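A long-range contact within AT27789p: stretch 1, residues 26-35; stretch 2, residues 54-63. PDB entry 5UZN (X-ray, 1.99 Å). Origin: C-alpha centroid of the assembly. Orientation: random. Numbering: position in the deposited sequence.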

ATOM      1  N   ASP A  26       5.627  -0.133   7.432  1.00 18.24           N
ATOM      2  CA  ASP A  26       5.833   1.112   6.689  1.00 17.55           C
ATOM      3  C   ASP A  26       4.626   1.469   5.823  1.00 16.09           C
ATOM      4  O   ASP A  26       4.320   2.655   5.637  1.00 17.54           O
ATOM      5  CB  ASP A  26       7.073   1.007   5.809  1.00 17.05           C
ATOM      6  CG  ASP A  26       8.302   1.583   6.463  1.00 31.88           C
ATOM      7  OD1 ASP A  26       8.282   1.767   7.691  1.00 29.79           O
ATOM      8  OD2 ASP A  26       9.287   1.858   5.740  1.00 30.59           O
ATOM      9  N   VAL A  27       3.948   0.472   5.250  1.00 17.50           N
ATOM     10  CA  VAL A  27       2.732   0.786   4.499  1.00 15.35           C
ATOM     11  C   VAL A  27       1.670   1.330   5.438  1.00 21.40           C
ATOM     12  O   VAL A  27       1.045   2.360   5.159  1.00 17.86           O
ATOM     13  CB  VAL A  27       2.243  -0.445   3.710  1.00 19.24           C
ATOM     14  CG1 VAL A  27       0.955  -0.133   2.945  1.00 12.38           C
ATOM     15  CG2 VAL A  27       3.291  -0.821   2.687  1.00 14.88           C
ATOM     16  N   PHE A  28       1.473   0.701   6.579  1.00 22.04           N
ATOM     17  CA  PHE A  28       0.522   1.203   7.535  1.00 19.87           C
ATOM     18  C   PHE A  28       0.878   2.647   7.907  1.00 22.20           C
ATOM     19  O   PHE A  28       0.041   3.479   7.934  1.00 22.23           O
ATOM     20  CB  PHE A  28       0.414   0.281   8.754  1.00 27.02           C
ATOM     21  CG  PHE A  28      -0.433  -0.960   8.533  1.00 24.60           C
ATOM     22  CD1 PHE A  28      -1.771  -0.885   8.410  1.00 25.15           C
ATOM     23  CD2 PHE A  28       0.138  -2.200   8.474  1.00 28.56           C
ATOM     24  CE1 PHE A  28      -2.541  -2.017   8.233  1.00 38.46           C
ATOM     25  CE2 PHE A  28      -0.617  -3.332   8.294  1.00 28.26           C
ATOM     26  CZ  PHE A  28      -1.965  -3.232   8.167  1.00 22.77           C
ATOM     27  N   LYS A  29       2.146   2.958   8.135  1.00 21.27           N
ATOM     28  CA  LYS A  29       2.526   4.328   8.493  1.00 19.58           C
ATOM     29  C   LYS A  29       2.245   5.302   7.363  1.00 19.94           C
ATOM     30  O   LYS A  29       1.914   6.469   7.608  1.00 21.24           O
ATOM     31  CB  LYS A  29       4.009   4.397   8.861  1.00 32.57           C
ATOM     32  CG  LYS A  29       4.357   3.731  10.182  1.00 30.00           C
ATOM     33  CD  LYS A  29       5.859   3.813  10.458  1.00 44.17           C
ATOM     34  CE  LYS A  29       6.233   3.101  11.760  1.00 39.35           C
ATOM     35  NZ  LYS A  29       7.713   3.089  11.992  1.00 46.29           N
ATOM     36  N   PHE A  30       2.364   4.828   6.124  1.00 22.80           N
ATOM     37  CA  PHE A  30       2.167   5.662   4.945  1.00 20.26           C
ATOM     38  C   PHE A  30       0.728   6.158   4.845  1.00 17.91           C
ATOM     39  O   PHE A  30       0.490   7.314   4.484  1.00 17.22           O
ATOM     40  CB  PHE A  30       2.578   4.865   3.701  1.00 16.31           C
ATOM     41  CG  PHE A  30       2.524   5.658   2.419  1.00 20.58           C
ATOM     42  CD1 PHE A  30       3.586   6.464   2.046  1.00 19.98           C
ATOM     43  CD2 PHE A  30       1.402   5.625   1.613  1.00 20.05           C
ATOM     44  CE1 PHE A  30       3.539   7.195   0.886  1.00 18.90           C
ATOM     45  CE2 PHE A  30       1.362   6.349   0.435  1.00 21.26           C
ATOM     46  CZ  PHE A  30       2.438   7.139   0.080  1.00 19.49           C
ATOM     47  N   PHE A  31      -0.245   5.315   5.186  1.00 18.60           N
ATOM     48  CA  PHE A  31      -1.650   5.676   5.050  1.00 16.67           C
ATOM     49  C   PHE A  31      -2.287   6.174   6.340  1.00 27.32           C
ATOM     50  O   PHE A  31      -3.492   6.451   6.347  1.00 18.76           O
ATOM     51  CB  PHE A  31      -2.459   4.482   4.533  1.00 22.94           C
ATOM     52  CG  PHE A  31      -2.137   4.097   3.123  1.00 19.89           C
ATOM     53  CD1 PHE A  31      -2.412   4.968   2.073  1.00 19.61           C
ATOM     54  CD2 PHE A  31      -1.575   2.868   2.847  1.00 18.75           C
ATOM     55  CE1 PHE A  31      -2.124   4.613   0.779  1.00 13.61           C
ATOM     56  CE2 PHE A  31      -1.290   2.499   1.553  1.00 18.92           C
ATOM     57  CZ  PHE A  31      -1.555   3.377   0.519  1.00 18.84           C
ATOM     58  N   GLU A  32      -1.542   6.270   7.438  1.00 23.91           N
ATOM     59  CA  GLU A  32      -2.192   6.629   8.692  1.00 25.05           C
ATOM     60  C   GLU A  32      -2.713   8.052   8.552  1.00 18.47           C
ATOM     61  O   GLU A  32      -2.096   8.860   7.872  1.00 26.18           O
ATOM     62  CB  GLU A  32      -1.226   6.497   9.885  1.00 28.10           C
ATOM     63  CG  GLU A  32      -0.162   7.567   9.930  1.00 43.78           C
ATOM     64  CD  GLU A  32       0.952   7.249  10.904  1.00 50.86           C
ATOM     65  OE1 GLU A  32       1.859   8.099  11.036  1.00 56.95           O
ATOM     66  OE2 GLU A  32       0.933   6.151  11.515  1.00 38.33           O
ATOM     67  N   PRO A  33      -3.849   8.379   9.195  1.00 27.18           N
ATOM     68  CA  PRO A  33      -4.686   7.593  10.118  1.00 28.79           C
ATOM     69  C   PRO A  33      -5.522   6.524   9.455  1.00 27.17           C
ATOM     70  O   PRO A  33      -6.136   5.702  10.140  1.00 25.92           O
ATOM     71  CB  PRO A  33      -5.610   8.648  10.737  1.00 34.15           C
ATOM     72  CG  PRO A  33      -5.729   9.680   9.681  1.00 37.00           C
ATOM     73  CD  PRO A  33      -4.381   9.742   9.013  1.00 23.52           C
ATOM     74  N   ILE A  34      -5.560   6.516   8.145  1.00 24.46           N
ATOM     75  CA  ILE A  34      -6.408   5.563   7.450  1.00 24.44           C
ATOM     76  C   ILE A  34      -5.763   4.189   7.492  1.00 35.84           C
ATOM     77  O   ILE A  34      -4.555   4.002   7.301  1.00 29.46           O
ATOM     78  CB  ILE A  34      -6.701   6.016   6.012  1.00 31.44           C
ATOM     79  CG1 ILE A  34      -7.556   7.288   6.030  1.00 31.56           C
ATOM     80  CG2 ILE A  34      -7.460   4.929   5.269  1.00 35.44           C
ATOM     81  CD1 ILE A  34      -8.971   7.045   6.477  1.00 30.03           C
ATOM     82  N   ARG A  35      -6.549   3.231   7.948  1.00 28.98           N
ATOM     83  CA  ARG A  35      -6.111   1.884   8.208  1.00 24.89           C
ATOM     84  C   ARG A  35      -6.523   0.788   7.300  1.00 23.51           C
ATOM     85  O   ARG A  35      -7.600   0.324   7.346  1.00 23.99           O
ATOM     86  CB  ARG A  35      -6.616   1.477   9.584  1.00 54.67           C
ATOM     87  CG  ARG A  35      -5.593   1.087  10.614  1.00 49.11           C
ATOM     88  CD  ARG A  35      -5.995   1.555  12.018  1.00 51.76           C
ATOM     89  NE  ARG A  35      -7.429   1.559  12.341  1.00 63.36           N
ATOM     90  CZ  ARG A  35      -8.114   2.637  12.669  1.00 59.50           C
ATOM     91  NH1 ARG A  35      -7.517   3.804  12.716  1.00 63.02           N
ATOM     92  NH2 ARG A  35      -9.398   2.561  12.937  1.00 56.26           N
ATOM     93  N   ASP A  54       0.441  -4.364  -2.169  1.00 13.71           N
ATOM     94  CA  ASP A  54      -0.993  -4.077  -2.175  1.00 15.33           C
ATOM     95  C   ASP A  54      -1.469  -3.703  -0.784  1.00 21.63           C
ATOM     96  O   ASP A  54      -1.063  -4.320   0.204  1.00 25.69           O
ATOM     97  CB  ASP A  54      -1.811  -5.273  -2.641  1.00 20.76           C
ATOM     98  CG  ASP A  54      -1.704  -5.505  -4.116  1.00 24.51           C
ATOM     99  OD1 ASP A  54      -1.587  -4.507  -4.866  1.00 19.92           O
ATOM    100  OD2 ASP A  54      -1.733  -6.688  -4.524  1.00 29.81           O
ATOM    101  N   ALA A  55      -2.347  -2.704  -0.712  1.00 23.34           N
ATOM    102  CA  ALA A  55      -3.027  -2.327   0.520  1.00 16.68           C
ATOM    103  C   ALA A  55      -4.514  -2.521   0.287  1.00 30.35           C
ATOM    104  O   ALA A  55      -5.051  -2.025  -0.713  1.00 19.66           O
ATOM    105  CB  ALA A  55      -2.714  -0.877   0.942  1.00 16.19           C
ATOM    106  N   TYR A  56      -5.158  -3.266   1.196  1.00 22.86           N
ATOM    107  CA  TYR A  56      -6.559  -3.687   1.100  1.00 21.85           C
ATOM    108  C   TYR A  56      -7.368  -2.954   2.157  1.00 17.25           C
ATOM    109  O   TYR A  56      -7.142  -3.147   3.356  1.00 21.82           O
ATOM    110  CB  TYR A  56      -6.705  -5.204   1.286  1.00 23.06           C
ATOM    111  CG  TYR A  56      -6.014  -6.006   0.204  1.00 26.81           C
ATOM    112  CD1 TYR A  56      -6.623  -6.186  -1.021  1.00 33.31           C
ATOM    113  CD2 TYR A  56      -4.755  -6.578   0.404  1.00 32.24           C
ATOM    114  CE1 TYR A  56      -6.021  -6.898  -2.032  1.00 37.21           C
ATOM    115  CE2 TYR A  56      -4.136  -7.306  -0.622  1.00 27.49           C
ATOM    116  CZ  TYR A  56      -4.787  -7.462  -1.833  1.00 35.43           C
ATOM    117  OH  TYR A  56      -4.235  -8.166  -2.883  1.00 35.04           O
ATOM    118  N   PHE A  57      -8.294  -2.111   1.718  1.00 17.48           N
ATOM    119  CA  PHE A  57      -9.094  -1.298   2.621  1.00 18.92           C
ATOM    120  C   PHE A  57     -10.484  -1.890   2.776  1.00 24.91           C
ATOM    121  O   PHE A  57     -10.993  -2.578   1.885  1.00 25.96           O
ATOM    122  CB  PHE A  57      -9.184   0.151   2.125  1.00 23.98           C
ATOM    123  CG  PHE A  57      -7.845   0.830   2.061  1.00 21.63           C
ATOM    124  CD1 PHE A  57      -7.023   0.638   0.974  1.00 19.73           C
ATOM    125  CD2 PHE A  57      -7.391   1.622   3.121  1.00 19.55           C
ATOM    126  CE1 PHE A  57      -5.753   1.247   0.917  1.00 19.98           C
ATOM    127  CE2 PHE A  57      -6.152   2.225   3.071  1.00 21.53           C
ATOM    128  CZ  PHE A  57      -5.328   2.035   1.964  1.00 16.60           C
ATOM    129  N   ASP A  58     -11.091  -1.594   3.929  1.00 31.14           N
ATOM    130  CA  ASP A  58     -12.380  -2.172   4.292  1.00 30.76           C
ATOM    131  C   ASP A  58     -13.506  -1.626   3.419  1.00 25.23           C
ATOM    132  O   ASP A  58     -14.398  -2.379   3.022  1.00 34.15           O
ATOM    133  CB  ASP A  58     -12.665  -1.910   5.782  1.00 27.33           C
ATOM    134  CG  ASP A  58     -11.821  -2.779   6.705  1.00 25.09           C
ATOM    135  OD1 ASP A  58     -11.705  -3.987   6.427  1.00 40.02           O
ATOM    136  OD2 ASP A  58     -11.278  -2.259   7.706  1.00 41.02           O
ATOM    137  N   THR A  59     -13.481  -0.330   3.104  1.00 32.36           N
ATOM    138  CA  THR A  59     -14.547   0.318   2.341  1.00 30.55           C
ATOM    139  C   THR A  59     -13.987   1.094   1.155  1.00 23.44           C
ATOM    140  O   THR A  59     -12.801   1.447   1.116  1.00 21.65           O
ATOM    141  CB  THR A  59     -15.344   1.308   3.196  1.00 22.37           C
ATOM    142  OG1 THR A  59     -14.459   2.343   3.655  1.00 28.90           O
ATOM    143  CG2 THR A  59     -15.979   0.604   4.390  1.00 35.27           C
ATOM    144  N   TYR A  60     -14.875   1.369   0.187  1.00 26.68           N
ATOM    145  CA  TYR A  60     -14.533   2.272  -0.915  1.00 22.37           C
ATOM    146  C   TYR A  60     -14.096   3.626  -0.384  1.00 22.88           C
ATOM    147  O   TYR A  60     -13.051   4.156  -0.780  1.00 25.70           O
ATOM    148  CB  TYR A  60     -15.727   2.440  -1.867  1.00 20.38           C
ATOM    149  CG  TYR A  60     -15.494   3.393  -3.068  1.00 26.93           C
ATOM    150  CD1 TYR A  60     -14.587   3.075  -4.067  1.00 27.81           C
ATOM    151  CD2 TYR A  60     -16.210   4.585  -3.204  1.00 29.48           C
ATOM    152  CE1 TYR A  60     -14.370   3.920  -5.160  1.00 25.68           C
ATOM    153  CE2 TYR A  60     -16.007   5.441  -4.314  1.00 21.88           C
ATOM    154  CZ  TYR A  60     -15.089   5.083  -5.295  1.00 28.80           C
ATOM    155  OH  TYR A  60     -14.861   5.908  -6.396  1.00 17.14           O
ATOM    156  N   GLU A  61     -14.851   4.173   0.563  1.00 33.15           N
ATOM    157  CA  GLU A  61     -14.506   5.482   1.105  1.00 23.06           C
ATOM    158  C   GLU A  61     -13.084   5.502   1.653  1.00 26.45           C
ATOM    159  O   GLU A  61     -12.323   6.442   1.395  1.00 23.29           O
ATOM    160  CB  GLU A  61     -15.503   5.856   2.195  1.00 32.72           C
ATOM    161  CG  GLU A  61     -15.249   7.185   2.808  1.00 28.28           C
ATOM    162  CD  GLU A  61     -16.180   7.454   3.966  1.00 41.49           C
ATOM    163  OE1 GLU A  61     -16.957   6.545   4.350  1.00 38.37           O
ATOM    164  OE2 GLU A  61     -16.128   8.581   4.481  1.00 38.95           O
ATOM    165  N   ASP A  62     -12.703   4.469   2.400  1.00 24.86           N
ATOM    166  CA  ASP A  62     -11.330   4.395   2.901  1.00 26.09           C
ATOM    167  C   ASP A  62     -10.312   4.429   1.764  1.00 16.94           C
ATOM    168  O   ASP A  62      -9.330   5.176   1.820  1.00 22.40           O
ATOM    169  CB  ASP A  62     -11.144   3.123   3.719  1.00 21.69           C
ATOM    170  CG  ASP A  62     -11.472   3.317   5.193  1.00 35.16           C
ATOM    171  OD1 ASP A  62     -12.079   4.354   5.533  1.00 28.88           O
ATOM    172  OD2 ASP A  62     -11.106   2.435   6.005  1.00 23.51           O
ATOM    173  N   SER A  63     -10.519   3.603   0.728  1.00 17.71           N
ATOM    174  CA  SER A  63      -9.536   3.518  -0.346  1.00 21.80           C
ATOM    175  C   SER A  63      -9.373   4.853  -1.046  1.00 20.04           C
ATOM    176  O   SER A  63      -8.263   5.211  -1.445  1.00 18.62           O
ATOM    177  CB  SER A  63      -9.934   2.437  -1.355  1.00 20.03           C
ATOM    178  OG  SER A  63     -11.055   2.827  -2.137  1.00 17.83           O
TER
HETATM  179  O   HOH W   1      -9.517   0.427   5.415  1.00 24.95           O

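A single water makes the polar link between these two stretches, which share no direct hydrogen bond. Water 1 O donates to Arg 35 O at 2.7 Å and to Asp 62 OD2 at 2.6 Å. Water 1 O accepts from Asp 58 N at 3.0 Å. Arg 35 O and Asp 62 OD2 are 4.3 Å apart. Both are acceptors, so the water supplies the hydrogens that link them.

Most of the remaining close contacts are between apolar side chains. Helix 26-31 packs against strand 54-57 with their axes 10.2 Å apart at closest approach and their directions 57° apart. Val 27 and Phe 31 lie one helical turn apart, and both point their CA-to-CB bonds toward the strand. Ala 55 points back at them. Ala 55 CB lies 4.2 Å from Val 27 CG1 and 3.7 Å from Phe 31 CE2. The small methyl leaves room for the Phe 31 ring to come close to the strand. The neighbours of Ala 55, Asp 54 and Tyr 56, point away, as strand alternation requires, and both are partly exposed.

Phe 31 and Phe 57 form an edge-to-face pair. The ring centroids are 5.3 Å apart and the planes meet at 85°. Phe 57 presents its edge, with CZ 3.9 Å from Phe 31 CD2, over one face of the Phe 31 ring. This places the weakly positive ring hydrogens of Phe 57 near the electron-rich face of Phe 31. The CA-to-CB bond of Phe 57 points sideways, but its ring reaches in toward the first stretch. Both phenylalanines are buried, and the other stretch covers 66 Å² of Phe 57, the largest share of any residue here.

Ile 34 extends the apolar packing beyond the helix. Ile 34 CG2 sits 3.7 Å from Phe 57 CE2 and 3.9 Å from Asp 62 O. A branched aliphatic side chain can fill the space between the aromatic ring and the start of the second helix. Arg 35 contributes through its backbone: Arg 35 C is 4.3 Å from Phe 57 CD2, and its carbonyl binds the water. Its side chain starts away from the second stretch and stays exposed, which suits a charged group.

Thr 59 caps the helix that carries Asp 62. Asp 62 N donates to Thr 59 OG1 at 3.0 Å. Asp 62 therefore has its amide in the cap and its carboxylate on the bridging water. In all, the two stretches bury 309 Å², both sides summed.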